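Local coordinates for aldehyde dehydrogenase family protein (Pseudomonas syringae pv. tomato, PDB 5IUV), which oxidises indole-3-acetaldehyde to the auxin indole-3-acetic acid, with NAD+ as the hydride acceptor, and so contributes to the virulence of this plant pathogen, at the interface of chains A and B. Numbering follows the deposited sequence. Chains: chain A/B, Aldehyde dehydrogenase family protein.

Contact 1: the interface of chains A and B. Residues chain A 445-451, 453, 470, 477; chain B 70, 156-158, 489-491.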
ATOM      1  N   ALA A 445      23.408   2.061 -10.085  1.00 10.11           N
ATOM      2  CA  ALA A 445      22.161   1.327 -10.284  1.00 11.77           C
ATOM      3  C   ALA A 445      21.020   2.283 -10.624  1.00 11.06           C
ATOM      4  O   ALA A 445      20.218   2.030 -11.524  1.00 11.22           O
ATOM      5  CB  ALA A 445      21.817   0.504  -9.040  1.00  7.96           C
ATOM      6  N   ARG A 446      20.971   3.392  -9.903  1.00  9.58           N
ATOM      7  CA  ARG A 446      19.938   4.401 -10.091  1.00 11.61           C
ATOM      8  C   ARG A 446      19.985   5.022 -11.489  1.00 11.42           C
ATOM      9  O   ARG A 446      18.949   5.373 -12.060  1.00 12.05           O
ATOM     10  CB  ARG A 446      20.090   5.481  -9.019  1.00 16.39           C
ATOM     11  CG  ARG A 446      18.998   6.524  -9.002  1.00 25.12           C
ATOM     12  CD  ARG A 446      19.188   7.494  -7.837  1.00 32.16           C
ATOM     13  NE  ARG A 446      18.845   6.904  -6.541  1.00 34.82           N
ATOM     14  CZ  ARG A 446      19.015   7.518  -5.372  1.00 33.61           C
ATOM     15  NH1 ARG A 446      19.536   8.737  -5.336  1.00 33.39           N
ATOM     16  NH2 ARG A 446      18.671   6.918  -4.241  1.00 33.22           N
ATOM     17  N   ALA A 447      21.189   5.129 -12.046  1.00  9.77           N
ATOM     18  CA  ALA A 447      21.388   5.814 -13.323  1.00 11.14           C
ATOM     19  C   ALA A 447      21.147   4.912 -14.541  1.00 13.06           C
ATOM     20  O   ALA A 447      20.979   5.406 -15.654  1.00 13.84           O
ATOM     21  CB  ALA A 447      22.801   6.404 -13.383  1.00  9.86           C
ATOM     22  N   LEU A 448      21.136   3.599 -14.340  1.00  7.07           N
ATOM     23  CA  LEU A 448      20.905   2.670 -15.451  1.00 12.97           C
ATOM     24  C   LEU A 448      19.429   2.582 -15.814  1.00 13.93           C
ATOM     25  O   LEU A 448      18.595   2.314 -14.956  1.00 13.76           O
ATOM     26  CB  LEU A 448      21.431   1.279 -15.102  1.00 13.38           C
ATOM     27  CG  LEU A 448      22.924   1.232 -14.780  1.00 15.48           C
ATOM     28  CD1 LEU A 448      23.290  -0.117 -14.206  1.00 15.63           C
ATOM     29  CD2 LEU A 448      23.747   1.523 -16.025  1.00 17.48           C
ATOM     30  N   ARG A 449      19.112   2.799 -17.087  1.00 13.73           N
ATOM     31  CA  ARG A 449      17.731   2.781 -17.554  1.00 14.31           C
ATOM     32  C   ARG A 449      17.315   1.363 -17.933  1.00 12.10           C
ATOM     33  O   ARG A 449      17.241   1.009 -19.114  1.00 11.71           O
ATOM     34  CB  ARG A 449      17.554   3.730 -18.744  1.00 16.02           C
ATOM     35  CG  ARG A 449      17.963   5.179 -18.453  1.00 20.48           C
ATOM     36  CD  ARG A 449      17.013   5.835 -17.465  1.00 26.22           C
ATOM     37  NE  ARG A 449      15.773   6.288 -18.096  1.00 29.86           N
ATOM     38  CZ  ARG A 449      14.775   6.884 -17.448  1.00 30.31           C
ATOM     39  NH1 ARG A 449      14.849   7.097 -16.139  1.00 30.80           N
ATOM     40  NH2 ARG A 449      13.694   7.260 -18.112  1.00 30.13           N
ATOM     41  N   ALA A 450      17.048   0.547 -16.920  1.00 12.50           N
ATOM     42  CA  ALA A 450      16.729  -0.862 -17.136  1.00 10.71           C
ATOM     43  C   ALA A 450      15.742  -1.360 -16.085  1.00  7.77           C
ATOM     44  O   ALA A 450      15.788  -0.930 -14.929  1.00 10.04           O
ATOM     45  CB  ALA A 450      17.995  -1.697 -17.112  1.00 10.86           C
ATOM     46  N   GLY A 451      14.856  -2.265 -16.482  1.00  7.39           N
ATOM     47  CA  GLY A 451      13.805  -2.742 -15.596  1.00  8.15           C
ATOM     48  C   GLY A 451      14.314  -3.564 -14.424  1.00  7.48           C
ATOM     49  O   GLY A 451      13.707  -3.575 -13.354  1.00  9.92           O
ATOM     50  N   VAL A 453      18.013  -4.220 -12.265  1.00  8.41           N
ATOM     51  CA  VAL A 453      19.431  -3.931 -12.075  1.00  8.56           C
ATOM     52  C   VAL A 453      19.964  -4.842 -10.984  1.00  9.56           C
ATOM     53  O   VAL A 453      19.468  -4.828  -9.854  1.00  7.50           O
ATOM     54  CB  VAL A 453      19.689  -2.452 -11.708  1.00 10.16           C
ATOM     55  CG1 VAL A 453      21.170  -2.230 -11.437  1.00 11.73           C
ATOM     56  CG2 VAL A 453      19.210  -1.528 -12.823  1.00 11.32           C
ATOM     57  N   PHE A 470      12.446  -1.046 -19.886  1.00 10.35           N
ATOM     58  CA  PHE A 470      12.423   0.372 -20.229  1.00 11.00           C
ATOM     59  C   PHE A 470      12.443   0.440 -21.746  1.00 10.68           C
ATOM     60  O   PHE A 470      12.915  -0.497 -22.388  1.00 11.57           O
ATOM     61  CB  PHE A 470      13.643   1.122 -19.676  1.00 11.26           C
ATOM     62  CG  PHE A 470      13.555   1.486 -18.212  1.00 12.98           C
ATOM     63  CD1 PHE A 470      13.131   0.568 -17.267  1.00 12.51           C
ATOM     64  CD2 PHE A 470      13.960   2.744 -17.781  1.00 13.27           C
ATOM     65  CE1 PHE A 470      13.077   0.911 -15.922  1.00 12.96           C
ATOM     66  CE2 PHE A 470      13.909   3.086 -16.440  1.00 13.88           C
ATOM     67  CZ  PHE A 470      13.468   2.165 -15.511  1.00 12.19           C
ATOM     68  N   ARG A 477       5.095  -5.204 -16.361  1.00  9.74           N
ATOM     69  CA  ARG A 477       6.005  -6.085 -15.649  1.00 10.51           C
ATOM     70  C   ARG A 477       5.392  -7.453 -15.411  1.00  8.94           C
ATOM     71  O   ARG A 477       4.203  -7.559 -15.121  1.00  7.13           O
ATOM     72  CB  ARG A 477       6.411  -5.457 -14.307  1.00  9.98           C
ATOM     73  CG  ARG A 477       7.122  -4.108 -14.419  1.00  9.07           C
ATOM     74  CD  ARG A 477       8.532  -4.286 -14.975  1.00  6.58           C
ATOM     75  NE  ARG A 477       9.273  -3.026 -15.080  1.00  6.91           N
ATOM     76  CZ  ARG A 477       9.309  -2.259 -16.166  1.00  7.58           C
ATOM     77  NH1 ARG A 477       8.631  -2.608 -17.255  1.00  9.67           N
ATOM     78  NH2 ARG A 477      10.033  -1.141 -16.168  1.00  7.48           N
TER
ATOM     79  N   PHE B  70      15.555  17.268 -19.042  1.00  8.57           N
ATOM     80  CA  PHE B  70      15.453  16.042 -18.246  1.00  9.79           C
ATOM     81  C   PHE B  70      16.843  15.543 -17.824  1.00 11.09           C
ATOM     82  O   PHE B  70      17.070  15.249 -16.645  1.00 10.43           O
ATOM     83  CB  PHE B  70      14.695  14.944 -19.012  1.00  8.71           C
ATOM     84  CG  PHE B  70      14.539  13.667 -18.230  1.00  8.59           C
ATOM     85  CD1 PHE B  70      13.583  13.561 -17.226  1.00  6.98           C
ATOM     86  CD2 PHE B  70      15.366  12.578 -18.483  1.00  9.00           C
ATOM     87  CE1 PHE B  70      13.454  12.397 -16.486  1.00  7.84           C
ATOM     88  CE2 PHE B  70      15.240  11.409 -17.750  1.00  9.21           C
ATOM     89  CZ  PHE B  70      14.285  11.319 -16.753  1.00  8.02           C
ATOM     90  N   GLU B 156      10.743   5.549 -11.398  1.00  7.40           N
ATOM     91  CA  GLU B 156      11.552   6.630 -11.944  1.00 11.05           C
ATOM     92  C   GLU B 156      10.787   7.263 -13.094  1.00  9.14           C
ATOM     93  O   GLU B 156      10.066   6.560 -13.801  1.00  7.47           O
ATOM     94  CB  GLU B 156      12.899   6.103 -12.438  1.00 16.90           C
ATOM     95  CG  GLU B 156      13.695   5.322 -11.407  1.00 23.38           C
ATOM     96  CD  GLU B 156      14.985   4.772 -11.981  1.00 23.93           C
ATOM     97  OE1 GLU B 156      15.099   4.699 -13.227  1.00 24.71           O
ATOM     98  OE2 GLU B 156      15.884   4.431 -11.188  1.00 24.89           O
ATOM     99  N   PRO B 157      10.954   8.580 -13.300  1.00  8.27           N
ATOM    100  CA  PRO B 157      10.286   9.265 -14.416  1.00  7.46           C
ATOM    101  C   PRO B 157      10.674   8.662 -15.767  1.00  8.95           C
ATOM    102  O   PRO B 157      11.828   8.261 -15.955  1.00  9.64           O
ATOM    103  CB  PRO B 157      10.778  10.716 -14.284  1.00  7.76           C
ATOM    104  CG  PRO B 157      12.061  10.620 -13.500  1.00 10.29           C
ATOM    105  CD  PRO B 157      11.819   9.493 -12.529  1.00 11.65           C
ATOM    106  N   VAL B 158       9.730   8.577 -16.694  1.00  9.96           N
ATOM    107  CA  VAL B 158      10.026   7.975 -17.991  1.00  9.37           C
ATOM    108  C   VAL B 158      10.972   8.851 -18.814  1.00 11.00           C
ATOM    109  O   VAL B 158      11.753   8.332 -19.615  1.00 11.90           O
ATOM    110  CB  VAL B 158       8.745   7.692 -18.805  1.00  9.59           C
ATOM    111  CG1 VAL B 158       7.919   6.609 -18.127  1.00  8.34           C
ATOM    112  CG2 VAL B 158       7.926   8.965 -19.006  1.00  7.18           C
ATOM    113  N   GLU B 489       8.481   4.458 -14.537  1.00 11.37           N
ATOM    114  CA  GLU B 489       8.852   3.080 -14.856  1.00 12.81           C
ATOM    115  C   GLU B 489       9.265   2.365 -13.586  1.00 10.33           C
ATOM    116  O   GLU B 489       9.951   2.945 -12.750  1.00 11.96           O
ATOM    117  CB  GLU B 489      10.023   3.017 -15.844  1.00 14.85           C
ATOM    118  CG  GLU B 489       9.740   3.524 -17.227  1.00 20.75           C
ATOM    119  CD  GLU B 489       8.926   2.554 -18.045  1.00 21.87           C
ATOM    120  OE1 GLU B 489       8.884   1.351 -17.696  1.00 21.50           O
ATOM    121  OE2 GLU B 489       8.321   3.004 -19.038  1.00 24.36           O
ATOM    122  N   LEU B 490       8.880   1.103 -13.453  1.00  8.77           N
ATOM    123  CA  LEU B 490       9.316   0.300 -12.324  1.00  7.95           C
ATOM    124  C   LEU B 490      10.718  -0.238 -12.558  1.00  9.06           C
ATOM    125  O   LEU B 490      11.053  -0.686 -13.660  1.00  8.82           O
ATOM    126  CB  LEU B 490       8.347  -0.850 -12.077  1.00  8.68           C
ATOM    127  CG  LEU B 490       7.060  -0.477 -11.338  1.00 10.59           C
ATOM    128  CD1 LEU B 490       6.012  -1.567 -11.513  1.00 11.78           C
ATOM    129  CD2 LEU B 490       7.349  -0.232  -9.857  1.00  8.20           C
ATOM    130  N   LYS B 491      11.541  -0.175 -11.521  1.00  7.06           N
ATOM    131  CA  LYS B 491      12.855  -0.798 -11.549  1.00  7.64           C
ATOM    132  C   LYS B 491      13.038  -1.722 -10.351  1.00  8.26           C
ATOM    133  O   LYS B 491      12.750  -1.345  -9.213  1.00  8.74           O
ATOM    134  CB  LYS B 491      13.967   0.260 -11.566  1.00  7.65           C
ATOM    135  CG  LYS B 491      15.369  -0.323 -11.376  1.00  6.36           C
ATOM    136  CD  LYS B 491      16.429   0.777 -11.259  1.00  7.51           C
ATOM    137  CE  LYS B 491      16.735   1.379 -12.627  1.00  6.60           C
ATOM    138  NZ  LYS B 491      17.533   2.646 -12.515  1.00  7.75           N
TER
HETATM  139  O   HOH W   1      12.312   5.716 -20.593  1.00 33.41           O
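Three cationic side chains cross between the subunits, each ending on main-chain carbonyls. B:Lys491 leaves its strand with CG anti to the backbone N (chi1 171°), bends at chi3 (-76°), and brings its ammonium NZ to the end of the A helix 438-447. There NZ donates to A:Leu448 O at 2.7 Å and, on a lone pair, to A:Ala445 O at 2.9 Å. B:Glu156, from the same chain, accepts from NZ through the syn lone pair of OE2, so its charge is probably balanced within chain B. A:Arg449, bent at chi2 and chi3, points its guanidinium end-on at B:Pro157 O; NH2 lies 3.0 Å from that oxygen and NH1 3.2 Å, all nearly coplanar. The A:Phe470 ring turns its CE2 edge to this guanidinium, 3.9 Å above the centre of its plane; B:Glu489 CB lies over one ring face, 3.8 Å from the centroid (CH-pi), and the A:Arg449–A:Ala450 backbone lies against the opposite one. A:Arg477 approaches side-on, NH2 reaching B:Leu490 O at 2.7 Å on a lone pair, while NE binds the same oxygen from above the carbonyl plane. The site joins the helix end and following loop of chain A, with A:Phe470 and A:Arg477, to neighbouring strands 149-157 and 488-496 of chain B.

Contact 2: the interface of chains A and B. Residues chain A 445, 452-455, 457, 461; chain B 149, 492-496.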
ATOM      1  N   ALA A 445      23.408   2.061 -10.085  1.00 10.11           N
ATOM      2  CA  ALA A 445      22.161   1.327 -10.284  1.00 11.77           C
ATOM      3  C   ALA A 445      21.020   2.283 -10.624  1.00 11.06           C
ATOM      4  O   ALA A 445      20.218   2.030 -11.524  1.00 11.22           O
ATOM      5  CB  ALA A 445      21.817   0.504  -9.040  1.00  7.96           C
ATOM      6  N   SER A 452      15.418  -4.275 -14.633  1.00  8.03           N
ATOM      7  CA  SER A 452      16.087  -4.979 -13.546  1.00 10.13           C
ATOM      8  C   SER A 452      17.538  -4.538 -13.466  1.00  9.49           C
ATOM      9  O   SER A 452      18.220  -4.493 -14.481  1.00 10.97           O
ATOM     10  CB  SER A 452      16.026  -6.497 -13.746  1.00 10.65           C
ATOM     11  OG  SER A 452      14.691  -6.962 -13.796  1.00 13.10           O
ATOM     12  N   VAL A 453      18.013  -4.220 -12.265  1.00  8.41           N
ATOM     13  CA  VAL A 453      19.431  -3.931 -12.075  1.00  8.56           C
ATOM     14  C   VAL A 453      19.964  -4.842 -10.984  1.00  9.56           C
ATOM     15  O   VAL A 453      19.468  -4.828  -9.854  1.00  7.50           O
ATOM     16  CB  VAL A 453      19.689  -2.452 -11.708  1.00 10.16           C
ATOM     17  CG1 VAL A 453      21.170  -2.230 -11.437  1.00 11.73           C
ATOM     18  CG2 VAL A 453      19.210  -1.528 -12.823  1.00 11.32           C
ATOM     19  N   TRP A 454      20.950  -5.657 -11.336  1.00  8.08           N
ATOM     20  CA  TRP A 454      21.496  -6.626 -10.402  1.00  9.21           C
ATOM     21  C   TRP A 454      22.853  -6.150  -9.897  1.00 10.51           C
ATOM     22  O   TRP A 454      23.717  -5.758 -10.678  1.00 11.18           O
ATOM     23  CB  TRP A 454      21.584  -8.010 -11.063  1.00 10.86           C
ATOM     24  CG  TRP A 454      20.224  -8.508 -11.486  1.00 10.61           C
ATOM     25  CD1 TRP A 454      19.108  -8.574 -10.704  1.00 13.33           C
ATOM     26  CD2 TRP A 454      19.830  -8.980 -12.783  1.00 12.04           C
ATOM     27  NE1 TRP A 454      18.046  -9.063 -11.429  1.00 12.67           N
ATOM     28  CE2 TRP A 454      18.464  -9.323 -12.706  1.00 12.18           C
ATOM     29  CE3 TRP A 454      20.501  -9.154 -13.999  1.00 11.04           C
ATOM     30  CZ2 TRP A 454      17.752  -9.824 -13.796  1.00 11.85           C
ATOM     31  CZ3 TRP A 454      19.789  -9.658 -15.088  1.00 11.26           C
ATOM     32  CH2 TRP A 454      18.434  -9.991 -14.975  1.00 13.18           C
ATOM     33  N   VAL A 455      23.030  -6.155  -8.583  1.00 10.18           N
ATOM     34  CA  VAL A 455      24.262  -5.636  -8.000  1.00 11.15           C
ATOM     35  C   VAL A 455      25.028  -6.755  -7.316  1.00 10.19           C
ATOM     36  O   VAL A 455      24.495  -7.441  -6.442  1.00 10.03           O
ATOM     37  CB  VAL A 455      23.991  -4.498  -6.989  1.00  9.56           C
ATOM     38  CG1 VAL A 455      25.309  -3.979  -6.387  1.00  7.25           C
ATOM     39  CG2 VAL A 455      23.219  -3.369  -7.660  1.00  9.69           C
ATOM     40  N   GLN A 457      25.790  -9.530  -8.488  1.00  9.25           N
ATOM     41  CA  GLN A 457      25.246 -10.804  -8.915  1.00 10.93           C
ATOM     42  C   GLN A 457      24.692 -10.613 -10.321  1.00 11.90           C
ATOM     43  O   GLN A 457      24.566  -9.477 -10.784  1.00 12.00           O
ATOM     44  CB  GLN A 457      24.152 -11.287  -7.963  1.00 12.07           C
ATOM     45  CG  GLN A 457      22.901 -10.431  -8.002  1.00 10.96           C
ATOM     46  CD  GLN A 457      21.906 -10.823  -6.928  1.00 11.14           C
ATOM     47  OE1 GLN A 457      21.795 -11.991  -6.575  1.00 13.11           O
ATOM     48  NE2 GLN A 457      21.185  -9.841  -6.397  1.00  8.75           N
ATOM     49  N   GLY A 461      16.734 -11.891  -8.383  1.00 12.78           N
ATOM     50  CA  GLY A 461      15.302 -11.716  -8.213  1.00 14.91           C
ATOM     51  C   GLY A 461      14.569 -13.043  -8.148  1.00 17.27           C
ATOM     52  O   GLY A 461      15.108 -14.080  -8.520  1.00 20.05           O
TER
ATOM     53  N   GLN B 149      20.230 -10.658   0.500  1.00 11.12           N
ATOM     54  CA  GLN B 149      19.696  -9.896  -0.619  1.00  9.74           C
ATOM     55  C   GLN B 149      18.960  -8.672  -0.121  1.00 10.39           C
ATOM     56  O   GLN B 149      18.243  -8.738   0.876  1.00 12.00           O
ATOM     57  CB  GLN B 149      18.739 -10.747  -1.462  1.00 10.54           C
ATOM     58  CG  GLN B 149      19.354 -11.974  -2.105  1.00 10.64           C
ATOM     59  CD  GLN B 149      20.101 -11.651  -3.381  1.00 11.98           C
ATOM     60  OE1 GLN B 149      19.762 -10.705  -4.095  1.00 13.89           O
ATOM     61  NE2 GLN B 149      21.126 -12.434  -3.676  1.00 12.24           N
ATOM     62  N   SER B 492      13.526  -2.927 -10.620  1.00  7.57           N
ATOM     63  CA  SER B 492      13.869  -3.886  -9.583  1.00  6.84           C
ATOM     64  C   SER B 492      15.372  -3.920  -9.386  1.00  7.74           C
ATOM     65  O   SER B 492      16.091  -4.410 -10.254  1.00  8.67           O
ATOM     66  CB  SER B 492      13.369  -5.282  -9.945  1.00  6.14           C
ATOM     67  OG  SER B 492      11.961  -5.351  -9.880  1.00  7.69           O
ATOM     68  N   THR B 493      15.846  -3.398  -8.258  1.00  6.91           N
ATOM     69  CA  THR B 493      17.272  -3.420  -7.958  1.00  8.87           C
ATOM     70  C   THR B 493      17.534  -4.500  -6.913  1.00  7.95           C
ATOM     71  O   THR B 493      17.160  -4.343  -5.751  1.00  9.21           O
ATOM     72  CB  THR B 493      17.777  -2.047  -7.447  1.00  8.74           C
ATOM     73  OG1 THR B 493      17.457  -1.024  -8.404  1.00  9.07           O
ATOM     74  CG2 THR B 493      19.286  -2.070  -7.235  1.00  6.72           C
ATOM     75  N   TRP B 494      18.146  -5.602  -7.333  1.00  8.25           N
ATOM     76  CA  TRP B 494      18.406  -6.721  -6.430  1.00  7.96           C
ATOM     77  C   TRP B 494      19.886  -6.776  -6.088  1.00  8.39           C
ATOM     78  O   TRP B 494      20.735  -7.040  -6.944  1.00  9.28           O
ATOM     79  CB  TRP B 494      17.930  -8.047  -7.044  1.00  7.46           C
ATOM     80  CG  TRP B 494      16.746  -8.644  -6.305  1.00  8.12           C
ATOM     81  CD1 TRP B 494      16.722  -9.810  -5.593  1.00  6.67           C
ATOM     82  CD2 TRP B 494      15.431  -8.082  -6.198  1.00  7.16           C
ATOM     83  NE1 TRP B 494      15.472 -10.010  -5.056  1.00  6.61           N
ATOM     84  CE2 TRP B 494      14.659  -8.968  -5.417  1.00  8.49           C
ATOM     85  CE3 TRP B 494      14.830  -6.920  -6.692  1.00  9.66           C
ATOM     86  CZ2 TRP B 494      13.315  -8.723  -5.114  1.00  7.03           C
ATOM     87  CZ3 TRP B 494      13.497  -6.673  -6.383  1.00 10.48           C
ATOM     88  CH2 TRP B 494      12.756  -7.570  -5.602  1.00  6.27           C
ATOM     89  N   ILE B 495      20.179  -6.516  -4.819  1.00  8.57           N
ATOM     90  CA  ILE B 495      21.548  -6.343  -4.355  1.00  7.08           C
ATOM     91  C   ILE B 495      22.010  -7.513  -3.505  1.00  9.55           C
ATOM     92  O   ILE B 495      21.407  -7.817  -2.474  1.00 10.02           O
ATOM     93  CB  ILE B 495      21.686  -5.037  -3.535  1.00  7.96           C
ATOM     94  CG1 ILE B 495      21.180  -3.842  -4.352  1.00  7.94           C
ATOM     95  CG2 ILE B 495      23.125  -4.843  -3.086  1.00  8.57           C
ATOM     96  CD1 ILE B 495      20.867  -2.603  -3.513  1.00  7.72           C
ATOM     97  N   LYS B 496      23.083  -8.167  -3.934  1.00  7.32           N
ATOM     98  CA  LYS B 496      23.666  -9.250  -3.162  1.00  9.46           C
ATOM     99  C   LYS B 496      24.613  -8.664  -2.122  1.00  9.85           C
ATOM    100  O   LYS B 496      25.507  -7.878  -2.458  1.00 10.97           O
ATOM    101  CB  LYS B 496      24.406 -10.236  -4.066  1.00 12.09           C
ATOM    102  CG  LYS B 496      25.155 -11.322  -3.308  1.00 16.35           C
ATOM    103  CD  LYS B 496      24.538 -12.685  -3.543  1.00 24.36           C
ATOM    104  CE  LYS B 496      25.433 -13.799  -3.011  1.00 28.74           C
ATOM    105  NZ  LYS B 496      25.738 -13.580  -1.570  1.00 31.87           N
TER
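A parallel beta pairing between subunits forms this contact: strand 452-455 of chain A runs beside strand 488-496 of chain B, in register from A:Ser452 with B:Ser492 to A:Val455 with B:Ile495. The ladder starts with A:Val453 N donating to B:Ser492 O at 2.8 Å; B:Trp494 N answers to A:Val453 O, nearly along the C=O axis. A:Val455 N then meets B:Trp494 O at 3.0 Å, and B:Lys496 N closes on A:Val455 O in an almost straight bond (174° at H). Beyond the strand, A:Gln457 takes the crowded chi1 position (68°), CG lying between backbone N and carbonyl carbon, and extends tip to tip toward B:Gln149. Their amides, 29° apart, exchange two bonds: A:Gln457 NE2 to a lone pair of B:Gln149 OE1 at 2.8 Å, and B:Gln149 NE2 to A:Gln457 OE1 at 3.0 Å. A:Gln457 NE2 also donates to B:Trp494 O from above its carbonyl plane, making that oxygen a double acceptor. A:Gly461 CA rests over the five-membered ring of B:Trp494, 3.7 Å from its centroid, and A:Val455 lies alongside B:Ile495. The pairing extends a sheet of one subunit with a strand of the other, the arrangement by which aldehyde dehydrogenases form dimers.

Contact 3: the interface of chains A and B. Residues chain A 141, 153, 155, 490, 492; chain B 465-466, 482.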
ATOM      1  N   GLU A 141      -9.017  -0.201  -2.658  1.00  7.93           N
ATOM      2  CA  GLU A 141      -8.909   1.060  -1.915  1.00  9.76           C
ATOM      3  C   GLU A 141     -10.226   1.750  -1.570  1.00  7.88           C
ATOM      4  O   GLU A 141     -11.219   1.618  -2.280  1.00  5.98           O
ATOM      5  CB  GLU A 141      -8.035   2.049  -2.701  1.00  5.78           C
ATOM      6  CG  GLU A 141      -6.587   1.626  -2.827  1.00 14.89           C
ATOM      7  CD  GLU A 141      -5.860   2.394  -3.908  1.00 19.26           C
ATOM      8  OE1 GLU A 141      -6.458   2.618  -4.983  1.00 19.86           O
ATOM      9  OE2 GLU A 141      -4.697   2.783  -3.683  1.00 22.24           O
ATOM     10  N   VAL A 153     -12.332   2.317  -4.794  1.00  8.81           N
ATOM     11  CA  VAL A 153     -11.463   2.173  -5.953  1.00  9.52           C
ATOM     12  C   VAL A 153     -11.053   0.716  -6.034  1.00  9.15           C
ATOM     13  O   VAL A 153     -10.213   0.266  -5.257  1.00  9.00           O
ATOM     14  CB  VAL A 153     -10.217   3.084  -5.855  1.00  9.33           C
ATOM     15  CG1 VAL A 153      -9.321   2.897  -7.079  1.00  9.71           C
ATOM     16  CG2 VAL A 153     -10.637   4.535  -5.707  1.00  8.59           C
ATOM     17  N   ARG A 155     -10.534  -3.196  -8.376  1.00 10.01           N
ATOM     18  CA  ARG A 155     -10.005  -3.795  -9.591  1.00 12.02           C
ATOM     19  C   ARG A 155     -10.852  -4.981 -10.024  1.00 12.36           C
ATOM     20  O   ARG A 155     -11.268  -5.787  -9.196  1.00 14.28           O
ATOM     21  CB  ARG A 155      -8.557  -4.241  -9.384  1.00 12.05           C
ATOM     22  CG  ARG A 155      -7.609  -3.088  -9.135  1.00 15.34           C
ATOM     23  CD  ARG A 155      -6.188  -3.574  -8.981  1.00 15.84           C
ATOM     24  NE  ARG A 155      -5.236  -2.484  -9.146  1.00 21.37           N
ATOM     25  CZ  ARG A 155      -4.840  -2.009 -10.324  1.00 25.04           C
ATOM     26  NH1 ARG A 155      -5.318  -2.525 -11.457  1.00 24.43           N
ATOM     27  NH2 ARG A 155      -3.967  -1.013 -10.367  1.00 26.04           N
ATOM     28  N   LEU A 490      -9.264  -0.634 -13.253  1.00  9.13           N
ATOM     29  CA  LEU A 490      -9.678   0.152 -12.096  1.00  8.11           C
ATOM     30  C   LEU A 490     -11.088   0.730 -12.252  1.00  8.93           C
ATOM     31  O   LEU A 490     -11.453   1.239 -13.310  1.00  7.82           O
ATOM     32  CB  LEU A 490      -8.689   1.288 -11.852  1.00  6.45           C
ATOM     33  CG  LEU A 490      -7.363   0.904 -11.199  1.00 11.25           C
ATOM     34  CD1 LEU A 490      -6.375   2.054 -11.306  1.00 13.46           C
ATOM     35  CD2 LEU A 490      -7.591   0.537  -9.739  1.00  9.18           C
ATOM     36  N   SER A 492     -13.807   3.380 -10.173  1.00  5.56           N
ATOM     37  CA  SER A 492     -14.115   4.297  -9.091  1.00  7.30           C
ATOM     38  C   SER A 492     -15.612   4.333  -8.855  1.00  8.09           C
ATOM     39  O   SER A 492     -16.348   4.886  -9.668  1.00  8.22           O
ATOM     40  CB  SER A 492     -13.611   5.701  -9.411  1.00  6.75           C
ATOM     41  OG  SER A 492     -12.203   5.762  -9.331  1.00 10.56           O
TER
ATOM     42  N   ALA B 465     -10.232  10.283  -6.864  1.00  8.09           N
ATOM     43  CA  ALA B 465     -10.906   9.262  -7.676  1.00  7.66           C
ATOM     44  C   ALA B 465     -10.279   9.095  -9.051  1.00  6.41           C
ATOM     45  O   ALA B 465     -10.340  10.006  -9.866  1.00  8.48           O
ATOM     46  CB  ALA B 465     -12.386   9.598  -7.833  1.00  8.38           C
ATOM     47  N   PRO B 466      -9.677   7.925  -9.314  1.00  6.70           N
ATOM     48  CA  PRO B 466      -9.138   7.694 -10.656  1.00  6.84           C
ATOM     49  C   PRO B 466     -10.259   7.742 -11.685  1.00  7.10           C
ATOM     50  O   PRO B 466     -11.387   7.342 -11.395  1.00  7.76           O
ATOM     51  CB  PRO B 466      -8.502   6.298 -10.570  1.00  7.62           C
ATOM     52  CG  PRO B 466      -9.008   5.694  -9.309  1.00  8.60           C
ATOM     53  CD  PRO B 466      -9.395   6.810  -8.391  1.00  9.44           C
ATOM     54  N   HIS B 482      -2.991   6.952  -8.854  1.00  8.40           N
ATOM     55  CA  HIS B 482      -2.806   6.034  -9.974  1.00  7.69           C
ATOM     56  C   HIS B 482      -2.374   6.753 -11.253  1.00  7.50           C
ATOM     57  O   HIS B 482      -1.783   6.141 -12.139  1.00  8.89           O
ATOM     58  CB  HIS B 482      -4.090   5.248 -10.241  1.00  8.50           C
ATOM     59  CG  HIS B 482      -4.476   4.340  -9.117  1.00 11.39           C
ATOM     60  ND1 HIS B 482      -3.927   3.085  -8.955  1.00 10.48           N
ATOM     61  CD2 HIS B 482      -5.341   4.510  -8.088  1.00 11.98           C
ATOM     62  CE1 HIS B 482      -4.448   2.519  -7.880  1.00 12.70           C
ATOM     63  NE2 HIS B 482      -5.298   3.366  -7.331  1.00 10.85           N
TER
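A:Glu141 OE1, a carboxylate oxygen, accepts a hydrogen bond across the interface from the imidazole NE2 of B:His482 at 2.7 Å. The bond is nearly straight (166° at H), uses the syn lone pair of OE1 and lies in the imidazole plane. The two side chains meet tip to tip with carboxylate and ring planes 74° apart; A:Glu141 is extended beyond CG. The carboxylate may favour a protonated imidazole, although protonation itself is not seen. A:Leu490 crosses obliquely and sets CD1 over one face of the ring, 3.8 Å from its centroid, a CH-pi contact that would limit movement of the imidazole toward that side. The other methyl, A:Leu490 CD2, lies 3.8 Å above the centre of the A:Arg155 guanidinium plane, so one leucine packs against both flat groups. A second polar link comes from A:Ser492, whose OG stands anti to its carbonyl carbon (chi1 -72°) and donates to a lone pair of B:Pro466 O at 2.7 Å. Beside it, A:Val153 meets the proline ring tip to tip, CG1 standing 3.6 Å from B:Pro466 CG. The site ties strands 140-142, 149-157 and 488-496 of chain A to a loop and the 3-10 helix 481-487 of chain B, helping to hold the two subunits together.

Contact 1 and contact 2 adjoin, their C-alpha centres about 12 Å apart; they share A:Ala445 and A:Val453 and use successive stretches of the B strand 488-496. Contact 3 lies about 25 Å from contact 1 and 31 Å from contact 2, and there the same strand acts from chain A. Because the interface is two-fold symmetric, each contact recurs with chains exchanged, so one strand 488-496 takes part in all three kinds of contact. The centres of contacts 1 and 2 lie about 14 and 16 Å from the active-site A:Glu267, so dimer formation might help shape the surroundings of the catalytic centre.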